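Local coordinates for gene 2 protein (Enterobacteria phage Sf6, PDB 5C12) that cuts viral DNA during genome packaging as the metal-dependent nuclease domain of the phage's large terminase subunit, the whole of which probably also binds ATP, at residues H51-K61 with G77-W88; M210-I221 with I245-L254. The protein carries 1 engineered substitution. One frame throughout, in Å; residues are numbered along the deposited sequence.

Interactions 1 and 2 meet at one magnesium ion, to which each supplies an aspartate at adjacent coordination positions, their centres about 16 Å apart. Asp-52, at the end of the strand in interaction 1, gives its OD2 to the metal at 2.0 Å; Asp-252, on the helix of interaction 2, gives its OD2 at 2.2 Å. Four waters complete the six ligands. The loop 53-60 and the residues leading into helix 249-256 meet directly: Ser-247 OG and Asp-55 OD2 are modelled 2.3 Å apart, probably a hydrogen bond though its length is doubtful. Asp-55 and Asn-249 bind metal in other structures of this protein, as does nearby Asp-104, so the two contacts frame the nuclease active site.

Interaction 1: residues H51-K61 with G77-W88; sequences HDPSDTGPDAK and GLLMDINEGADW. With MG (magnesium ion), chain C.
Gly-77 pairs with Lys-61 as an antiparallel hydrogen-bonded pair, each backbone N reaching the other's O at 2.9 Å. One residue on, Leu-78 starts off away from the loop, but its CD2 comes within 4.0 Å of Ala-60 CB. Lys-61 NZ then donates to Met-80 O at 2.8 Å, coming in from above that carbonyl's plane. The same NZ donates to Gly-57 O at 2.7 Å and to Asp-59 O at 2.9 Å, so the ammonium gathers two carbonyls of its own loop and one of 77-88, joining the two. A bend at the last torsion of Lys-61 (chi4 58°) turns NZ in among them. Asp-81 is the N-cap of the helix and forms a capping box with Glu-84. Ile-82 sets its CD1 against Pro-53 CB at 3.5 Å, while its O shares a water with His-51 NE2. Gly-85 has no side chain, and Lys-61 CD runs close past its CA, 3.7 Å away. At Trp-88, Gly-77 CA and Met-80 CE lie over one face of the indole; the His-51 ring, whose ND1 bonds to Gly-62 O, is turned 73° to it. Helix 82-95 thus packs beside strands 47-52 and 61-67 in what is consistent with an RNase H-like fold, with Ile-82 also touching Val-108 and Leu-112 and His-51 resting on strand 100-104.

Interaction 2: residues M210-I221 with I245-L254; sequences MLEKLFAELTQI and IPSPNLADAL. With MG (magnesium ion), chain C.
Glu-217 OE1 is gripped by two backbone N-H groups in the first turn of helix 249-256. Ala-251 N makes the sound bond, 3.0 Å long and fairly straight at 165°, meeting the oxygen nearly in line with its C-O bond; Leu-250 N comes to 2.8 Å, but its angle of 123° makes that bond weak. The other oxygen, OE2, accepts from two waters, one held by Asn-249 ND2 and one that also donates to Ser-247 O. An extended chain beyond CG (chi2 -174°) carries the carboxylate out to this helix start. Leu-250 is a knob in a hole formed by Met-210, Lys-213, Leu-214 and Glu-217, its CD1 lying 3.7 Å from both Met-210 CE and Lys-213 CB. One turn further, Leu-254 CD2 meets Leu-214 CD2 at 3.9 Å, and between these two leucines in sequence, Ala-251 CB meets Leu-218 CD2 at 3.6 Å. The helix axes come within 8.2 Å and cross nearly perpendicular. Beyond the crossing, Ile-221 CD1 packs on Pro-248 CG, and Gln-220 slides along Ile-245 CD1. Tyr-173 of helix 168-189 touches Ala-251 and bonds to Asp-252 OD1. Asp-252, next after Ala-251, binds the magnesium directly; in addition, a single metal-bound water is placed to donate to both Asn-249 OD1 and Ser-247 OG, the latter in the lead-in and probably bonded to Asp-55. A carboxylate facing the N-terminal N-H groups would favourably balance the helix's dipole, and with the apolar packing behind it that grip probably helps hold the start of the helix.

Interaction 1: residues H51-K61 with G77-W88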
loop_
_atom_site.group_PDB
_atom_site.type_symbol
_atom_site.label_atom_id
_atom_site.label_comp_id
_atom_site.label_asym_id
_atom_site.label_seq_id
_atom_site.Cartn_x
_atom_site.Cartn_y
_atom_site.Cartn_z
ATOM N N HIS A 51 5.765 1.983 -5.420
ATOM C CA HIS A 51 5.459 1.873 -6.830
ATOM C C HIS A 51 5.120 0.453 -7.219
ATOM O O HIS A 51 5.851 -0.498 -6.908
ATOM C CB HIS A 51 6.689 2.330 -7.633
ATOM C CG HIS A 51 6.621 2.082 -9.116
ATOM N ND1 HIS A 51 5.557 2.472 -9.897
ATOM C CD2 HIS A 51 7.538 1.557 -9.967
ATOM C CE1 HIS A 51 5.798 2.154 -11.162
ATOM N NE2 HIS A 51 7.000 1.602 -11.227
ATOM N N ASP A 52 4.022 0.317 -7.950
ATOM C CA ASP A 52 3.617 -0.937 -8.546
ATOM C C ASP A 52 3.828 -0.819 -10.041
ATOM O O ASP A 52 3.151 -0.049 -10.720
ATOM C CB ASP A 52 2.150 -1.232 -8.256
ATOM C CG ASP A 52 1.703 -2.521 -8.887
ATOM O OD1 ASP A 52 2.278 -2.889 -9.935
ATOM O OD2 ASP A 52 0.807 -3.179 -8.338
ATOM N N PRO A 53 4.813 -1.551 -10.584
ATOM C CA PRO A 53 5.195 -1.384 -11.986
ATOM C C PRO A 53 4.283 -2.097 -12.991
ATOM O O PRO A 53 4.601 -2.185 -14.185
ATOM C CB PRO A 53 6.591 -1.991 -12.013
ATOM C CG PRO A 53 6.543 -3.037 -11.011
ATOM C CD PRO A 53 5.675 -2.519 -9.880
ATOM N N SER A 54 3.168 -2.601 -12.480
ATOM C CA SER A 54 2.147 -3.316 -13.250
ATOM C C SER A 54 2.544 -4.772 -13.287
ATOM O O SER A 54 3.672 -5.101 -12.947
ATOM C CB SER A 54 1.930 -2.758 -14.672
ATOM O OG SER A 54 2.923 -3.182 -15.595
ATOM N N ASP A 55 1.582 -5.632 -13.607
ATOM C CA ASP A 55 1.862 -6.997 -14.024
ATOM C C ASP A 55 1.913 -6.863 -15.534
ATOM O O ASP A 55 1.051 -6.212 -16.115
ATOM C CB ASP A 55 0.733 -7.959 -13.643
ATOM C CG ASP A 55 0.087 -7.630 -12.304
ATOM O OD1 ASP A 55 0.801 -7.439 -11.292
ATOM O OD2 ASP A 55 -1.159 -7.569 -12.264
ATOM N N THR A 56 2.894 -7.469 -16.178
ATOM C CA THR A 56 3.203 -7.117 -17.558
ATOM C C THR A 56 3.846 -5.728 -17.525
ATOM O O THR A 56 3.588 -4.937 -16.616
ATOM C CB THR A 56 1.953 -7.081 -18.482
ATOM O OG1 THR A 56 1.274 -5.817 -18.361
ATOM C CG2 THR A 56 1.006 -8.241 -18.181
ATOM N N GLY A 57 4.693 -5.441 -18.502
ATOM C CA GLY A 57 5.510 -4.244 -18.456
ATOM C C GLY A 57 4.853 -2.925 -18.829
ATOM O O GLY A 57 5.234 -1.882 -18.282
ATOM N N PRO A 58 3.909 -2.949 -19.785
ATOM C CA PRO A 58 3.454 -1.692 -20.385
ATOM C C PRO A 58 2.111 -1.169 -19.882
ATOM O O PRO A 58 1.727 -0.063 -20.272
ATOM C CB PRO A 58 3.318 -2.069 -21.856
ATOM C CG PRO A 58 2.814 -3.484 -21.804
ATOM C CD PRO A 58 3.457 -4.112 -20.576
ATOM N N ASP A 59 1.409 -1.938 -19.055
ATOM C CA ASP A 59 0.065 -1.549 -18.623
ATOM C C ASP A 59 0.105 -0.588 -17.427
ATOM O O ASP A 59 1.183 -0.163 -17.008
ATOM C CB ASP A 59 -0.786 -2.793 -18.328
ATOM C CG ASP A 59 -1.046 -3.627 -19.583
ATOM O OD1 ASP A 59 -1.875 -3.216 -20.423
ATOM O OD2 ASP A 59 -0.412 -4.689 -19.733
ATOM N N ALA A 60 -1.069 -0.237 -16.913
ATOM C CA ALA A 60 -1.213 0.850 -15.937
ATOM C C ALA A 60 -0.445 0.595 -14.648
ATOM O O ALA A 60 -0.516 -0.489 -14.071
ATOM C CB ALA A 60 -2.657 1.090 -15.621
ATOM N N LYS A 61 0.263 1.618 -14.187
ATOM C CA LYS A 61 1.113 1.494 -13.023
ATOM C C LYS A 61 0.590 2.301 -11.842
ATOM O O LYS A 61 -0.239 3.193 -12.005
ATOM C CB LYS A 61 2.513 1.965 -13.373
ATOM C CG LYS A 61 3.146 1.126 -14.491
ATOM C CD LYS A 61 4.321 1.779 -15.151
ATOM C CE LYS A 61 4.981 0.801 -16.094
ATOM N NZ LYS A 61 4.047 0.298 -17.132
ATOM N N GLY A 77 0.216 5.601 -13.620
ATOM C CA GLY A 77 1.235 5.801 -14.625
ATOM C C GLY A 77 0.849 5.077 -15.892
ATOM O O GLY A 77 0.812 3.845 -15.928
ATOM N N LEU A 78 0.519 5.851 -16.924
ATOM C CA LEU A 78 -0.105 5.328 -18.118
ATOM C C LEU A 78 0.815 5.365 -19.334
ATOM O O LEU A 78 1.575 6.313 -19.515
ATOM C CB LEU A 78 -1.358 6.157 -18.406
ATOM C CG LEU A 78 -2.325 6.286 -17.220
ATOM C CD1 LEU A 78 -3.498 7.146 -17.660
ATOM C CD2 LEU A 78 -2.768 4.904 -16.730
ATOM N N LEU A 79 0.698 4.352 -20.187
ATOM C CA LEU A 79 1.400 4.290 -21.471
ATOM C C LEU A 79 2.907 4.384 -21.337
ATOM O O LEU A 79 3.586 4.993 -22.183
ATOM C CB LEU A 79 0.893 5.378 -22.412
ATOM C CG LEU A 79 -0.614 5.340 -22.699
ATOM C CD1 LEU A 79 -0.995 6.340 -23.810
ATOM C CD2 LEU A 79 -1.109 3.937 -23.048
ATOM N N MET A 80 3.420 3.733 -20.301
ATOM C CA MET A 80 4.856 3.684 -20.063
ATOM C C MET A 80 5.382 2.259 -20.062
ATOM O O MET A 80 4.713 1.344 -19.600
ATOM C CB MET A 80 5.139 4.333 -18.716
ATOM C CG MET A 80 4.931 5.832 -18.786
ATOM S SD MET A 80 5.542 6.673 -17.354
ATOM C CE MET A 80 4.474 5.848 -16.284
ATOM N N ASP A 81 6.585 2.078 -20.593
ATOM C CA ASP A 81 7.285 0.827 -20.380
ATOM C C ASP A 81 7.841 0.770 -18.958
ATOM O O ASP A 81 7.687 1.703 -18.155
ATOM C CB ASP A 81 8.358 0.572 -21.467
ATOM C CG ASP A 81 9.570 1.486 -21.370
ATOM O OD1 ASP A 81 9.964 1.919 -20.276
ATOM O OD2 ASP A 81 10.194 1.712 -22.424
ATOM N N ILE A 82 8.439 -0.359 -18.605
ATOM C CA ILE A 82 8.828 -0.575 -17.232
ATOM C C ILE A 82 9.844 0.451 -16.749
ATOM O O ILE A 82 9.800 0.879 -15.602
ATOM C CB ILE A 82 9.352 -2.018 -17.019
ATOM C CG1 ILE A 82 9.621 -2.291 -15.545
ATOM C CG2 ILE A 82 10.605 -2.257 -17.787
ATOM C CD1 ILE A 82 8.470 -2.913 -14.849
ATOM N N ASN A 83 10.768 0.843 -17.622
ATOM C CA ASN A 83 11.788 1.804 -17.222
ATOM C C ASN A 83 11.252 3.230 -17.127
ATOM O O ASN A 83 11.586 3.956 -16.194
ATOM C CB ASN A 83 12.997 1.712 -18.152
ATOM C CG ASN A 83 13.563 0.313 -18.201
ATOM O OD1 ASN A 83 13.453 -0.374 -19.215
ATOM N ND2 ASN A 83 14.125 -0.138 -17.083
ATOM N N GLU A 84 10.386 3.616 -18.060
ATOM C CA GLU A 84 9.711 4.903 -17.971
ATOM C C GLU A 84 8.871 4.966 -16.698
ATOM O O GLU A 84 8.832 5.974 -15.988
ATOM C CB GLU A 84 8.816 5.120 -19.198
ATOM C CG GLU A 84 9.597 5.285 -20.485
ATOM C CD GLU A 84 8.721 5.285 -21.720
ATOM O OE1 GLU A 84 7.691 4.588 -21.728
ATOM O OE2 GLU A 84 9.067 5.990 -22.681
ATOM N N GLY A 85 8.225 3.857 -16.376
ATOM C CA GLY A 85 7.448 3.784 -15.160
ATOM C C GLY A 85 8.283 4.009 -13.898
ATOM O O GLY A 85 7.891 4.731 -12.974
ATOM N N ALA A 86 9.461 3.397 -13.836
ATOM C CA ALA A 86 10.296 3.585 -12.661
ATOM C C ALA A 86 10.848 5.015 -12.602
ATOM O O ALA A 86 11.025 5.567 -11.529
ATOM C CB ALA A 86 11.436 2.558 -12.651
ATOM N N ASP A 87 11.135 5.607 -13.749
ATOM C CA ASP A 87 11.566 7.010 -13.786
ATOM C C ASP A 87 10.448 7.896 -13.240
ATOM O O ASP A 87 10.662 8.792 -12.424
ATOM C CB ASP A 87 11.882 7.445 -15.198
ATOM C CG ASP A 87 12.416 8.860 -15.257
ATOM O OD1 ASP A 87 13.335 9.178 -14.470
ATOM O OD2 ASP A 87 11.918 9.656 -16.084
ATOM N N TRP A 88 9.236 7.626 -13.697
ATOM C CA TRP A 88 8.067 8.361 -13.232
ATOM C C TRP A 88 7.892 8.265 -11.720
ATOM O O TRP A 88 7.711 9.274 -11.022
ATOM C CB TRP A 88 6.847 7.835 -13.990
ATOM C CG TRP A 88 5.500 8.201 -13.374
ATOM C CD1 TRP A 88 4.879 9.423 -13.417
ATOM C CD2 TRP A 88 4.611 7.322 -12.696
ATOM N NE1 TRP A 88 3.665 9.350 -12.768
ATOM C CE2 TRP A 88 3.472 8.074 -12.334
ATOM C CE3 TRP A 88 4.662 5.971 -12.334
ATOM C CZ2 TRP A 88 2.412 7.521 -11.635
ATOM C CZ3 TRP A 88 3.612 5.436 -11.643
ATOM C CH2 TRP A 88 2.504 6.215 -11.286
HETATM MG MG MG C . 0.332 -5.147 -8.425
HETATM O O HOH W 1 7.439 0.667 -13.900
HETATM O O HOH W 2 1.505 -5.486 -9.880
HETATM O O HOH W 3 -0.162 -7.141 -8.655
HETATM O O HOH W 4 -0.666 1.802 -19.552
HETATM O O HOH W 5 2.038 2.294 -17.963
HETATM O O HOH W 6 1.810 -5.741 -6.953
HETATM O O HOH W 7 -1.212 -4.598 -9.703
#

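Interaction 2: residues M210-I221 with I245-L254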
loop_
_atom_site.group_PDB
_atom_site.type_symbol
_atom_site.label_atom_id
_atom_site.label_comp_id
_atom_site.label_asym_id
_atom_site.label_seq_id
_atom_site.Cartn_x
_atom_site.Cartn_y
_atom_site.Cartn_z
ATOM N N MET A 210 -8.719 10.388 -8.298
ATOM C CA MET A 210 -7.785 9.321 -7.979
ATOM C C MET A 210 -8.159 8.614 -6.674
ATOM O O MET A 210 -7.931 7.412 -6.518
ATOM C CB MET A 210 -6.332 9.840 -7.935
ATOM C CG MET A 210 -5.733 10.205 -9.307
ATOM S SD MET A 210 -5.954 8.893 -10.524
ATOM C CE MET A 210 -5.108 7.558 -9.753
ATOM N N LEU A 211 -8.713 9.349 -5.715
ATOM C CA LEU A 211 -9.113 8.724 -4.468
ATOM C C LEU A 211 -10.218 7.693 -4.727
ATOM O O LEU A 211 -10.183 6.591 -4.175
ATOM C CB LEU A 211 -9.564 9.778 -3.450
ATOM C CG LEU A 211 -9.828 9.278 -2.035
ATOM C CD1 LEU A 211 -8.586 8.683 -1.429
ATOM C CD2 LEU A 211 -10.371 10.437 -1.171
ATOM N N GLU A 212 -11.202 8.056 -5.548
ATOM C CA GLU A 212 -12.280 7.145 -5.940
ATOM C C GLU A 212 -11.729 5.910 -6.673
ATOM O O GLU A 212 -12.200 4.795 -6.443
ATOM C CB GLU A 212 -13.316 7.851 -6.814
ATOM C CG GLU A 212 -14.412 6.913 -7.286
ATOM C CD GLU A 212 -15.030 6.153 -6.126
ATOM O OE1 GLU A 212 -15.350 6.828 -5.122
ATOM O OE2 GLU A 212 -15.168 4.901 -6.197
ATOM N N LYS A 213 -10.755 6.095 -7.557
ATOM C CA LYS A 213 -10.177 4.940 -8.252
ATOM C C LYS A 213 -9.506 3.990 -7.266
ATOM O O LYS A 213 -9.655 2.756 -7.360
ATOM C CB LYS A 213 -9.137 5.376 -9.306
ATOM C CG LYS A 213 -9.711 6.125 -10.486
ATOM C CD LYS A 213 -8.688 6.112 -11.615
ATOM C CE LYS A 213 -9.173 6.830 -12.831
ATOM N NZ LYS A 213 -8.359 6.412 -14.015
ATOM N N LEU A 214 -8.771 4.555 -6.312
ATOM C CA LEU A 214 -8.128 3.764 -5.273
ATOM C C LEU A 214 -9.182 2.973 -4.488
ATOM O O LEU A 214 -9.031 1.774 -4.256
ATOM C CB LEU A 214 -7.345 4.647 -4.321
ATOM C CG LEU A 214 -6.850 3.947 -3.055
ATOM C CD1 LEU A 214 -5.715 2.998 -3.375
ATOM C CD2 LEU A 214 -6.446 4.956 -1.956
ATOM N N PHE A 215 -10.238 3.660 -4.068
ATOM C CA PHE A 215 -11.245 3.014 -3.260
ATOM C C PHE A 215 -11.908 1.851 -3.990
ATOM O O PHE A 215 -12.202 0.817 -3.387
ATOM C CB PHE A 215 -12.307 4.021 -2.824
ATOM C CG PHE A 215 -11.841 5.004 -1.779
ATOM C CD1 PHE A 215 -10.545 5.011 -1.301
ATOM C CD2 PHE A 215 -12.736 5.925 -1.253
ATOM C CE1 PHE A 215 -10.152 5.917 -0.325
ATOM C CE2 PHE A 215 -12.340 6.817 -0.279
ATOM C CZ PHE A 215 -11.063 6.818 0.193
ATOM N N ALA A 216 -12.162 2.029 -5.280
ATOM C CA ALA A 216 -12.790 0.993 -6.086
ATOM C C ALA A 216 -11.893 -0.230 -6.223
ATOM O O ALA A 216 -12.384 -1.328 -6.460
ATOM C CB ALA A 216 -13.138 1.522 -7.450
ATOM N N GLU A 217 -10.579 -0.030 -6.129
ATOM C CA GLU A 217 -9.646 -1.142 -6.137
ATOM C C GLU A 217 -9.558 -1.794 -4.773
ATOM O O GLU A 217 -9.597 -3.018 -4.660
ATOM C CB GLU A 217 -8.243 -0.692 -6.605
ATOM C CG GLU A 217 -8.177 -0.319 -8.074
ATOM C CD GLU A 217 -6.749 -0.021 -8.569
ATOM O OE1 GLU A 217 -5.802 -0.151 -7.760
ATOM O OE2 GLU A 217 -6.622 0.338 -9.758
ATOM N N LEU A 218 -9.487 -0.983 -3.722
ATOM C CA LEU A 218 -9.319 -1.508 -2.370
ATOM C C LEU A 218 -10.460 -2.437 -1.931
ATOM O O LEU A 218 -10.233 -3.402 -1.190
ATOM C CB LEU A 218 -9.166 -0.370 -1.356
ATOM C CG LEU A 218 -7.810 0.354 -1.306
ATOM C CD1 LEU A 218 -7.873 1.533 -0.365
ATOM C CD2 LEU A 218 -6.700 -0.590 -0.856
ATOM N N THR A 219 -11.683 -2.146 -2.366
ATOM C CA THR A 219 -12.815 -2.967 -1.982
ATOM C C THR A 219 -12.920 -4.259 -2.772
ATOM O O THR A 219 -13.829 -5.057 -2.519
ATOM C CB THR A 219 -14.124 -2.188 -2.112
ATOM O OG1 THR A 219 -14.255 -1.698 -3.452
ATOM C CG2 THR A 219 -14.118 -1.024 -1.120
ATOM N N GLN A 220 -11.976 -4.479 -3.689
ATOM C CA GLN A 220 -11.923 -5.709 -4.474
ATOM C C GLN A 220 -10.898 -6.700 -3.925
ATOM O O GLN A 220 -10.894 -7.862 -4.329
ATOM C CB GLN A 220 -11.561 -5.401 -5.927
ATOM C CG GLN A 220 -12.522 -4.454 -6.637
ATOM C CD GLN A 220 -13.666 -5.171 -7.286
ATOM O OE1 GLN A 220 -14.406 -5.909 -6.632
ATOM N NE2 GLN A 220 -13.819 -4.972 -8.590
ATOM N N ILE A 221 -10.026 -6.246 -3.030
ATOM C CA ILE A 221 -8.986 -7.115 -2.463
ATOM C C ILE A 221 -9.680 -8.171 -1.597
ATOM O O ILE A 221 -10.498 -7.843 -0.731
ATOM C CB ILE A 221 -7.952 -6.332 -1.656
ATOM C CG1 ILE A 221 -7.286 -5.249 -2.511
ATOM C CG2 ILE A 221 -6.900 -7.278 -1.077
ATOM C CD1 ILE A 221 -6.562 -5.778 -3.740
ATOM N N ILE A 245 -11.544 -8.836 -12.680
ATOM C CA ILE A 245 -11.164 -7.511 -12.195
ATOM C C ILE A 245 -9.717 -7.208 -12.571
ATOM O O ILE A 245 -8.838 -8.064 -12.438
ATOM C CB ILE A 245 -11.426 -7.322 -10.671
ATOM C CG1 ILE A 245 -10.149 -7.052 -9.890
ATOM C CG2 ILE A 245 -12.159 -8.516 -10.075
ATOM C CD1 ILE A 245 -10.160 -5.736 -9.172
ATOM N N PRO A 246 -9.478 -5.993 -13.076
ATOM C CA PRO A 246 -8.143 -5.592 -13.520
ATOM C C PRO A 246 -7.174 -5.495 -12.349
ATOM O O PRO A 246 -7.580 -5.429 -11.186
ATOM C CB PRO A 246 -8.372 -4.219 -14.166
ATOM C CG PRO A 246 -9.664 -3.742 -13.648
ATOM C CD PRO A 246 -10.485 -4.943 -13.317
ATOM N N SER A 247 -5.889 -5.474 -12.670
ATOM C CA SER A 247 -4.857 -5.478 -11.642
ATOM C C SER A 247 -4.994 -4.221 -10.785
ATOM O O SER A 247 -5.103 -3.114 -11.319
ATOM C CB SER A 247 -3.479 -5.542 -12.286
ATOM O OG SER A 247 -2.511 -5.932 -11.330
ATOM N N PRO A 248 -5.006 -4.391 -9.453
ATOM C CA PRO A 248 -5.255 -3.262 -8.555
ATOM C C PRO A 248 -3.967 -2.548 -8.178
ATOM O O PRO A 248 -3.520 -2.615 -7.029
ATOM C CB PRO A 248 -5.907 -3.942 -7.352
ATOM C CG PRO A 248 -5.199 -5.269 -7.269
ATOM C CD PRO A 248 -4.996 -5.674 -8.717
ATOM N N ASN A 249 -3.369 -1.863 -9.149
ATOM C CA ASN A 249 -2.041 -1.304 -8.935
ATOM C C ASN A 249 -1.994 -0.151 -7.951
ATOM O O ASN A 249 -0.980 0.046 -7.278
ATOM C CB ASN A 249 -1.436 -0.833 -10.239
ATOM C CG ASN A 249 -1.681 -1.789 -11.369
ATOM O OD1 ASN A 249 -1.003 -2.784 -11.479
ATOM N ND2 ASN A 249 -2.663 -1.486 -12.220
ATOM N N LEU A 250 -3.070 0.640 -7.868
ATOM C CA LEU A 250 -3.106 1.723 -6.892
ATOM C C LEU A 250 -3.197 1.147 -5.475
ATOM O O LEU A 250 -2.492 1.595 -4.560
ATOM C CB LEU A 250 -4.288 2.665 -7.141
ATOM C CG LEU A 250 -4.404 3.301 -8.509
ATOM C CD1 LEU A 250 -5.715 4.057 -8.571
ATOM C CD2 LEU A 250 -3.214 4.207 -8.751
ATOM N N ALA A 251 -4.084 0.159 -5.294
ATOM C CA ALA A 251 -4.210 -0.536 -4.009
ATOM C C ALA A 251 -2.898 -1.171 -3.586
ATOM O O ALA A 251 -2.500 -1.064 -2.439
ATOM C CB ALA A 251 -5.311 -1.609 -4.070
ATOM N N ASP A 252 -2.220 -1.814 -4.538
ATOM C CA ASP A 252 -0.960 -2.492 -4.208
ATOM C C ASP A 252 0.118 -1.490 -3.804
ATOM O O ASP A 252 0.927 -1.746 -2.914
ATOM C CB ASP A 252 -0.463 -3.305 -5.411
ATOM C CG ASP A 252 -1.229 -4.605 -5.624
ATOM O OD1 ASP A 252 -2.108 -4.988 -4.814
ATOM O OD2 ASP A 252 -0.942 -5.255 -6.646
ATOM N N ALA A 253 0.165 -0.362 -4.495
ATOM C CA ALA A 253 1.117 0.701 -4.195
ATOM C C ALA A 253 0.893 1.215 -2.770
ATOM O O ALA A 253 1.823 1.365 -1.971
ATOM C CB ALA A 253 0.992 1.816 -5.217
ATOM N N LEU A 254 -0.375 1.418 -2.403
ATOM C CA LEU A 254 -0.689 1.887 -1.066
ATOM C C LEU A 254 -0.300 0.830 -0.020
ATOM O O LEU A 254 0.259 1.150 1.024
ATOM C CB LEU A 254 -2.167 2.292 -0.974
ATOM C CG LEU A 254 -2.588 2.732 0.428
ATOM C CD1 LEU A 254 -1.870 3.980 0.863
ATOM C CD2 LEU A 254 -4.094 2.920 0.462
HETATM MG MG MG C . 0.332 -5.147 -8.425
HETATM O O HOH W 8 -4.455 0.413 -11.201
HETATM O O HOH W 9 -7.672 -1.445 -11.542
HETATM O O HOH W 7 -1.212 -4.598 -9.703
HETATM O O HOH W 6 1.810 -5.741 -6.953
HETATM O O HOH W 2 1.505 -5.486 -9.880
HETATM O O HOH W 3 -0.162 -7.141 -8.655
#